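Local coordinates for spindle pole body-associated protein VIK1 (PDB 4GKP), which probably binds microtubules as a noncatalytic partner of Kar3, this chain being its truncated neck and C-terminal motor homology domain, at residues A19-D24 against F248-S253; V32-E37 against T51-N56. One frame throughout, in Å; residues are numbered along the deposited sequence.

Contact 1. Residues A19-D24 against F248-S253; sequences ANIIED and FQIDHS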
ATOM      1  N   ALA A  19      -4.808  -4.748   9.626  1.00 36.74           N
ATOM      2  CA  ALA A  19      -4.610  -6.178   9.479  1.00 37.90           C
ATOM      3  C   ALA A  19      -5.765  -6.742   8.692  1.00 37.70           C
ATOM      4  O   ALA A  19      -6.899  -6.707   9.136  1.00 41.58           O
ATOM      5  CB  ALA A  19      -4.500  -6.860  10.839  1.00 38.05           C
ATOM      6  N   ASN A  20      -5.471  -7.242   7.504  1.00 37.54           N
ATOM      7  CA  ASN A  20      -6.464  -7.923   6.715  1.00 38.94           C
ATOM      8  C   ASN A  20      -6.422  -9.375   7.194  1.00 39.28           C
ATOM      9  O   ASN A  20      -5.489 -10.122   6.894  1.00 40.05           O
ATOM     10  CB  ASN A  20      -6.138  -7.780   5.223  1.00 38.44           C
ATOM     11  CG  ASN A  20      -7.350  -7.929   4.340  1.00 39.30           C
ATOM     12  OD1 ASN A  20      -8.476  -7.960   4.813  1.00 43.43           O
ATOM     13  ND2 ASN A  20      -7.124  -8.021   3.039  1.00 42.85           N
ATOM     14  N   ILE A  21      -7.425  -9.737   7.983  1.00 38.72           N
ATOM     15  CA  ILE A  21      -7.482 -11.008   8.683  1.00 39.94           C
ATOM     16  C   ILE A  21      -8.194 -11.971   7.754  1.00 41.20           C
ATOM     17  O   ILE A  21      -9.382 -11.807   7.482  1.00 42.57           O
ATOM     18  CB  ILE A  21      -8.307 -10.875  10.006  1.00 41.32           C
ATOM     19  CG1 ILE A  21      -7.803  -9.710  10.876  1.00 40.26           C
ATOM     20  CG2 ILE A  21      -8.369 -12.187  10.790  1.00 37.63           C
ATOM     21  CD1 ILE A  21      -6.509  -9.983  11.607  1.00 41.78           C
ATOM     22  N   ILE A  22      -7.474 -12.966   7.245  1.00 41.14           N
ATOM     23  CA  ILE A  22      -8.143 -14.026   6.499  1.00 44.32           C
ATOM     24  C   ILE A  22      -8.567 -15.100   7.521  1.00 46.48           C
ATOM     25  O   ILE A  22      -7.878 -16.098   7.721  1.00 41.11           O
ATOM     26  CB  ILE A  22      -7.291 -14.557   5.318  1.00 43.98           C
ATOM     27  CG1 ILE A  22      -6.649 -13.394   4.538  1.00 41.20           C
ATOM     28  CG2 ILE A  22      -8.141 -15.420   4.385  1.00 42.80           C
ATOM     29  CD1 ILE A  22      -7.638 -12.475   3.840  1.00 38.22           C
ATOM     30  N   GLU A  23      -9.715 -14.849   8.159  1.00 50.09           N
ATOM     31  CA  GLU A  23     -10.137 -15.515   9.404  1.00 54.80           C
ATOM     32  C   GLU A  23     -10.232 -17.038   9.339  1.00 53.09           C
ATOM     33  O   GLU A  23      -9.776 -17.722  10.245  1.00 52.53           O
ATOM     34  CB  GLU A  23     -11.467 -14.932   9.892  1.00 58.51           C
ATOM     35  CG  GLU A  23     -11.783 -15.187  11.358  1.00 60.02           C
ATOM     36  CD  GLU A  23     -13.170 -14.698  11.728  1.00 64.54           C
ATOM     37  OE1 GLU A  23     -13.259 -13.689  12.458  1.00 65.12           O
ATOM     38  OE2 GLU A  23     -14.169 -15.302  11.268  1.00 62.76           O
ATOM     39  N   ASP A  24     -10.834 -17.554   8.272  1.00 56.10           N
ATOM     40  CA  ASP A  24     -10.976 -18.996   8.081  1.00 57.30           C
ATOM     41  C   ASP A  24      -9.657 -19.697   7.702  1.00 57.79           C
ATOM     42  O   ASP A  24      -9.629 -20.918   7.562  1.00 56.26           O
ATOM     43  CB  ASP A  24     -12.065 -19.300   7.042  1.00 56.75           C
ATOM     44  CG  ASP A  24     -11.701 -18.820   5.651  1.00 63.78           C
ATOM     45  OD1 ASP A  24     -11.319 -17.641   5.498  1.00 65.92           O
ATOM     46  OD2 ASP A  24     -11.807 -19.620   4.698  1.00 70.83           O
ATOM     47  N   PHE A 248      -1.583  -5.269   6.245  1.00 32.30           N
ATOM     48  CA  PHE A 248      -0.865  -6.539   6.381  1.00 32.32           C
ATOM     49  C   PHE A 248      -1.816  -7.705   6.198  1.00 32.66           C
ATOM     50  O   PHE A 248      -2.828  -7.809   6.887  1.00 35.76           O
ATOM     51  CB  PHE A 248      -0.209  -6.640   7.754  1.00 31.68           C
ATOM     52  CG  PHE A 248       0.734  -5.510   8.064  1.00 31.70           C
ATOM     53  CD1 PHE A 248       2.090  -5.610   7.755  1.00 30.86           C
ATOM     54  CD2 PHE A 248       0.268  -4.352   8.693  1.00 30.70           C
ATOM     55  CE1 PHE A 248       2.958  -4.569   8.057  1.00 32.45           C
ATOM     56  CE2 PHE A 248       1.130  -3.315   9.000  1.00 31.36           C
ATOM     57  CZ  PHE A 248       2.474  -3.412   8.667  1.00 32.23           C
ATOM     58  N   GLN A 249      -1.493  -8.568   5.250  1.00 35.59           N
ATOM     59  CA  GLN A 249      -2.257  -9.775   4.976  1.00 39.36           C
ATOM     60  C   GLN A 249      -1.911 -10.825   6.051  1.00 41.36           C
ATOM     61  O   GLN A 249      -0.764 -11.288   6.138  1.00 40.70           O
ATOM     62  CB  GLN A 249      -1.911 -10.261   3.567  1.00 41.40           C
ATOM     63  CG  GLN A 249      -2.413 -11.642   3.192  1.00 51.15           C
ATOM     64  CD  GLN A 249      -3.484 -11.626   2.120  1.00 57.53           C
ATOM     65  OE1 GLN A 249      -4.059 -10.584   1.799  1.00 63.31           O
ATOM     66  NE2 GLN A 249      -3.764 -12.797   1.561  1.00 59.90           N
ATOM     67  N   ILE A 250      -2.891 -11.148   6.897  1.00 41.25           N
ATOM     68  CA  ILE A 250      -2.702 -12.149   7.950  1.00 42.58           C
ATOM     69  C   ILE A 250      -3.519 -13.400   7.628  1.00 45.46           C
ATOM     70  O   ILE A 250      -4.746 -13.415   7.780  1.00 45.42           O
ATOM     71  CB  ILE A 250      -2.971 -11.586   9.370  1.00 40.75           C
ATOM     72  CG1 ILE A 250      -1.749 -10.814   9.868  1.00 42.82           C
ATOM     73  CG2 ILE A 250      -3.154 -12.698  10.381  1.00 39.80           C
ATOM     74  CD1 ILE A 250      -1.838  -9.335   9.676  1.00 39.76           C
ATOM     75  N   ASP A 251      -2.825 -14.430   7.142  1.00 49.16           N
ATOM     76  CA  ASP A 251      -3.473 -15.665   6.697  1.00 49.54           C
ATOM     77  C   ASP A 251      -2.693 -16.943   7.013  1.00 51.83           C
ATOM     78  O   ASP A 251      -2.071 -17.060   8.071  1.00 50.23           O
ATOM     79  CB  ASP A 251      -3.815 -15.584   5.203  1.00 48.42           C
ATOM     80  CG  ASP A 251      -2.589 -15.528   4.305  1.00 49.48           C
ATOM     81  OD1 ASP A 251      -1.445 -15.447   4.816  1.00 45.66           O
ATOM     82  OD2 ASP A 251      -2.790 -15.570   3.069  1.00 51.04           O
ATOM     83  N   HIS A 252      -2.735 -17.879   6.065  1.00 55.90           N
ATOM     84  CA  HIS A 252      -2.178 -19.220   6.207  1.00 61.13           C
ATOM     85  C   HIS A 252      -0.674 -19.275   6.256  1.00 62.95           C
ATOM     86  O   HIS A 252      -0.094 -20.190   6.854  1.00 65.56           O
ATOM     87  CB  HIS A 252      -2.675 -20.082   5.053  1.00 63.94           C
ATOM     88  N   SER A 253      -0.046 -18.280   5.640  1.00 58.65           N
ATOM     89  CA  SER A 253       1.369 -18.290   5.285  1.00 56.17           C
ATOM     90  C   SER A 253       2.336 -18.573   6.428  1.00 54.31           C
ATOM     91  O   SER A 253       2.051 -18.290   7.591  1.00 54.54           O
ATOM     92  CB  SER A 253       1.739 -16.950   4.635  1.00 58.41           C
ATOM     93  OG  SER A 253       0.930 -16.702   3.495  1.00 65.27           O
TER
HETATM   94  O   HOH W   1      -4.050  -7.817   2.194  1.00 47.20           O

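Contact 2. Residues V32-E37 against T51-N56; sequences VNYSDE and TKLIQN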
ATOM      1  N   VAL A  32      -7.250 -13.759  17.413  1.00 44.62           N
ATOM      2  CA  VAL A  32      -7.793 -12.521  16.869  1.00 47.85           C
ATOM      3  C   VAL A  32      -8.803 -11.901  17.841  1.00 48.86           C
ATOM      4  O   VAL A  32      -9.816 -12.520  18.200  1.00 44.84           O
ATOM      5  CB  VAL A  32      -8.437 -12.762  15.487  1.00 48.80           C
ATOM      6  CG1 VAL A  32      -9.195 -11.534  15.020  1.00 49.65           C
ATOM      7  CG2 VAL A  32      -7.373 -13.145  14.468  1.00 48.98           C
ATOM      8  N   ASN A  33      -8.502 -10.681  18.267  1.00 48.23           N
ATOM      9  CA  ASN A  33      -9.397  -9.925  19.117  1.00 51.96           C
ATOM     10  C   ASN A  33      -9.918  -8.673  18.407  1.00 49.22           C
ATOM     11  O   ASN A  33      -9.275  -7.620  18.431  1.00 45.27           O
ATOM     12  CB  ASN A  33      -8.685  -9.553  20.420  1.00 56.20           C
ATOM     13  CG  ASN A  33      -9.652  -9.191  21.538  1.00 62.33           C
ATOM     14  OD1 ASN A  33     -10.869  -9.072  21.325  1.00 62.12           O
ATOM     15  ND2 ASN A  33      -9.110  -9.012  22.747  1.00 64.23           N
ATOM     16  N   TYR A  34     -11.091  -8.787  17.787  1.00 51.70           N
ATOM     17  CA  TYR A  34     -11.675  -7.664  17.039  1.00 54.22           C
ATOM     18  C   TYR A  34     -11.999  -6.462  17.904  1.00 55.46           C
ATOM     19  O   TYR A  34     -11.707  -5.335  17.519  1.00 59.63           O
ATOM     20  CB  TYR A  34     -12.901  -8.103  16.243  1.00 50.99           C
ATOM     21  CG  TYR A  34     -12.540  -9.002  15.094  1.00 51.97           C
ATOM     22  CD1 TYR A  34     -11.759  -8.531  14.030  1.00 48.99           C
ATOM     23  CD2 TYR A  34     -12.959 -10.328  15.071  1.00 50.47           C
ATOM     24  CE1 TYR A  34     -11.410  -9.360  12.974  1.00 47.06           C
ATOM     25  CE2 TYR A  34     -12.624 -11.161  14.016  1.00 49.81           C
ATOM     26  CZ  TYR A  34     -11.848 -10.673  12.972  1.00 49.38           C
ATOM     27  OH  TYR A  34     -11.524 -11.506  11.927  1.00 49.92           O
ATOM     28  N   SER A  35     -12.572  -6.711  19.078  1.00 60.09           N
ATOM     29  CA  SER A  35     -12.939  -5.644  20.005  1.00 63.92           C
ATOM     30  C   SER A  35     -11.730  -4.793  20.403  1.00 65.51           C
ATOM     31  O   SER A  35     -11.812  -3.561  20.440  1.00 68.19           O
ATOM     32  CB  SER A  35     -13.634  -6.226  21.244  1.00 70.02           C
ATOM     33  OG  SER A  35     -12.726  -6.912  22.097  1.00 76.71           O
ATOM     34  N   ASP A  36     -10.608  -5.459  20.669  1.00 64.98           N
ATOM     35  CA  ASP A  36      -9.370  -4.799  21.086  1.00 64.61           C
ATOM     36  C   ASP A  36      -8.476  -4.383  19.900  1.00 60.39           C
ATOM     37  O   ASP A  36      -7.497  -3.647  20.082  1.00 57.68           O
ATOM     38  CB  ASP A  36      -8.592  -5.739  22.019  1.00 68.12           C
ATOM     39  CG  ASP A  36      -7.688  -4.999  22.971  1.00 70.75           C
ATOM     40  OD1 ASP A  36      -8.204  -4.387  23.932  1.00 77.39           O
ATOM     41  OD2 ASP A  36      -6.458  -5.040  22.772  1.00 72.44           O
ATOM     42  N   GLU A  37      -8.820  -4.855  18.698  1.00 55.79           N
ATOM     43  CA  GLU A  37      -8.005  -4.675  17.475  1.00 54.31           C
ATOM     44  C   GLU A  37      -6.582  -5.214  17.669  1.00 52.39           C
ATOM     45  O   GLU A  37      -5.587  -4.582  17.286  1.00 51.67           O
ATOM     46  CB  GLU A  37      -7.979  -3.206  16.996  1.00 53.84           C
ATOM     47  CG  GLU A  37      -9.314  -2.467  17.037  1.00 49.76           C
ATOM     48  CD  GLU A  37     -10.262  -2.817  15.901  1.00 46.60           C
ATOM     49  OE1 GLU A  37     -10.002  -3.758  15.125  1.00 43.17           O
ATOM     50  OE2 GLU A  37     -11.293  -2.128  15.785  1.00 48.43           O
ATOM     51  N   THR A  51      -4.375  -0.301  14.237  1.00 44.63           N
ATOM     52  CA  THR A  51      -5.444   0.687  14.123  1.00 41.50           C
ATOM     53  C   THR A  51      -6.776  -0.015  13.931  1.00 41.37           C
ATOM     54  O   THR A  51      -7.767   0.327  14.565  1.00 40.60           O
ATOM     55  CB  THR A  51      -5.256   1.619  12.916  1.00 41.77           C
ATOM     56  OG1 THR A  51      -3.910   2.111  12.884  1.00 39.98           O
ATOM     57  CG2 THR A  51      -6.264   2.783  12.993  1.00 36.81           C
ATOM     58  N   LYS A  52      -6.790  -0.997  13.043  1.00 41.89           N
ATOM     59  CA  LYS A  52      -8.015  -1.675  12.695  1.00 44.16           C
ATOM     60  C   LYS A  52      -7.719  -3.088  12.174  1.00 44.10           C
ATOM     61  O   LYS A  52      -6.850  -3.282  11.325  1.00 39.69           O
ATOM     62  CB  LYS A  52      -8.788  -0.853  11.649  1.00 47.29           C
ATOM     63  CG  LYS A  52     -10.167  -1.382  11.274  1.00 49.73           C
ATOM     64  CD  LYS A  52     -11.235  -0.890  12.235  1.00 57.86           C
ATOM     65  CE  LYS A  52     -12.589  -1.529  11.939  1.00 59.51           C
ATOM     66  NZ  LYS A  52     -13.229  -0.907  10.749  1.00 59.93           N
ATOM     67  N   LEU A  53      -8.431  -4.067  12.722  1.00 43.53           N
ATOM     68  CA  LEU A  53      -8.507  -5.388  12.124  1.00 46.88           C
ATOM     69  C   LEU A  53      -9.630  -5.345  11.113  1.00 45.68           C
ATOM     70  O   LEU A  53     -10.667  -4.746  11.363  1.00 48.71           O
ATOM     71  CB  LEU A  53      -8.830  -6.457  13.174  1.00 46.28           C
ATOM     72  CG  LEU A  53      -7.722  -7.156  13.965  1.00 49.94           C
ATOM     73  CD1 LEU A  53      -6.549  -6.255  14.324  1.00 47.36           C
ATOM     74  CD2 LEU A  53      -8.324  -7.797  15.208  1.00 50.01           C
ATOM     75  N   ILE A  54      -9.417  -5.972   9.967  1.00 45.58           N
ATOM     76  CA  ILE A  54     -10.472  -6.144   8.995  1.00 44.77           C
ATOM     77  C   ILE A  54     -10.761  -7.626   8.935  1.00 46.61           C
ATOM     78  O   ILE A  54      -9.861  -8.419   8.653  1.00 45.28           O
ATOM     79  CB  ILE A  54     -10.054  -5.615   7.607  1.00 43.85           C
ATOM     80  CG1 ILE A  54      -9.831  -4.103   7.684  1.00 42.53           C
ATOM     81  CG2 ILE A  54     -11.104  -5.961   6.554  1.00 39.56           C
ATOM     82  CD1 ILE A  54      -8.605  -3.618   6.944  1.00 40.98           C
ATOM     83  N   GLN A  55     -12.006  -7.987   9.236  1.00 48.41           N
ATOM     84  CA  GLN A  55     -12.475  -9.364   9.131  1.00 52.77           C
ATOM     85  C   GLN A  55     -12.777  -9.726   7.674  1.00 53.72           C
ATOM     86  O   GLN A  55     -13.739  -9.247   7.073  1.00 54.36           O
ATOM     87  CB  GLN A  55     -13.712  -9.609  10.014  1.00 53.59           C
ATOM     88  CG  GLN A  55     -14.041 -11.089  10.176  1.00 58.37           C
ATOM     89  CD  GLN A  55     -15.458 -11.366  10.650  1.00 61.42           C
ATOM     90  OE1 GLN A  55     -16.348 -10.532  10.507  1.00 70.93           O
ATOM     91  NE2 GLN A  55     -15.677 -12.554  11.196  1.00 57.88           N
ATOM     92  N   ASN A  56     -11.960 -10.610   7.127  1.00 56.84           N
ATOM     93  CA  ASN A  56     -12.056 -10.996   5.728  1.00 58.73           C
ATOM     94  C   ASN A  56     -12.167 -12.520   5.610  1.00 61.15           C
ATOM     95  O   ASN A  56     -11.822 -13.246   6.545  1.00 61.35           O
ATOM     96  CB  ASN A  56     -10.819 -10.470   4.995  1.00 54.43           C
ATOM     97  CG  ASN A  56     -11.122  -9.980   3.600  1.00 52.75           C
ATOM     98  OD1 ASN A  56     -12.044 -10.455   2.943  1.00 53.32           O
ATOM     99  ND2 ASN A  56     -10.330  -9.021   3.131  1.00 55.35           N
TER

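Contact 1. Residues A19-D24 against F248-S253
Ile22 lies alongside Asp251, its CB and CG1 resting on the CB of Asp251, with Ile22 CB 3.6 Å from Asp251 CB. Both side chains point the same way, and Asp251 holds its CG in the crowded position between backbone N and carbonyl carbon (chi1 66°). From there its carboxylate works along its own segment: OD1 accepts the backbone N-H of Ser253 in an Asx turn, the donor standing above the carboxylate plane, while OD2 takes a weak bond from Gln249 NE2. Gln249 runs beside Asn20, their amide planes 80° apart. A water joins the two, accepting from Asn20 ND2 at 3.2 Å and donating to Gln249 OE1 at 2.8 Å; Asn20 OD1 turns instead to Asn56. The backbones carrying these side chains, strands 17-22 and 246-250, run parallel as neighbours in the central sheet of the kinesin motor-like fold. Asn20 straddles Gln249, its N donating to Phe248 O and its O accepting from Ile250 N, and Ile22 N closes the ladder on Ile250 O; each bond measures 2.8 Å. The last two lie in their carbonyl planes, but Asn20 N sits above that of Phe248. On the other face of the sheet Ile250 CD1 reaches Ala19 CB at 3.8 Å, and helix 256-266 covers Phe248 and Ile250 there.

Contact 2. Residues V32-E37 against T51-N56
The Tyr34 ring carries Val32 CG1 on one face, 3.4 Å above the ring plane and offset toward the rim. Leu53 and Gln55 cross the ring's long direction at about a right angle and meet it obliquely, Tyr34 CD1 touching Leu53 CB at 3.7 Å. Further out, Tyr34 OH comes within 3.1 Å of Gln55 CG, a tight fit, with the Gln55 amide tilted 59° from the ring. The hydroxyl and Gln55 NE2 both bond to OE1 of Glu23, which ties the two side chains together at their tips. Leu53 lies next to the ring: CD2 meets Val32 CG1 at 3.8 Å and presses on Asn33 O, while CD1 packs against the backbone carbonyl of Glu37. The Glu37 and Leu53 side chains pass in opposite directions, and Glu37 bends at chi2 (-77°) so that OE1 takes the backbone N-H of Leu53 at 2.9 Å. That bond is nearly straight at the hydrogen (172°), although the donor stands above the carboxylate plane. The other oxygen, OE2, lies along the aliphatic part of Lys52 and 5.5 Å from Lys52 NZ, too far for a salt bridge, though the opposite charges may still attract weakly. The turn after strand 30-33 is thereby clasped to strand 52-56, consistent with the small three-stranded antiparallel sheet that kinesin-type motor domains insert between the first two strands of the central sheet.

Contact 2 is nested within the chain loop that contact 1 closes, and their centres lie 11 Å apart. Strand 17-22 is common ground: it pairs with 246-250 in contact 1 and, along its other edge, with parallel strand 52-56 of contact 2, where Ala19 O accepts a hydrogen bond from Ile54 N at 2.8 Å. The side chains join as well, Asn20 OD1 and Asn56 ND2 forming a hydrogen bond of 2.7 Å. Ile21 CG2 packs 3.4 Å from Tyr34 OH, so the same strand also meets the turn that follows strand 30-33. Together the contacts connect the small antiparallel sheet, through two strands of the central sheet, to strand 246-250.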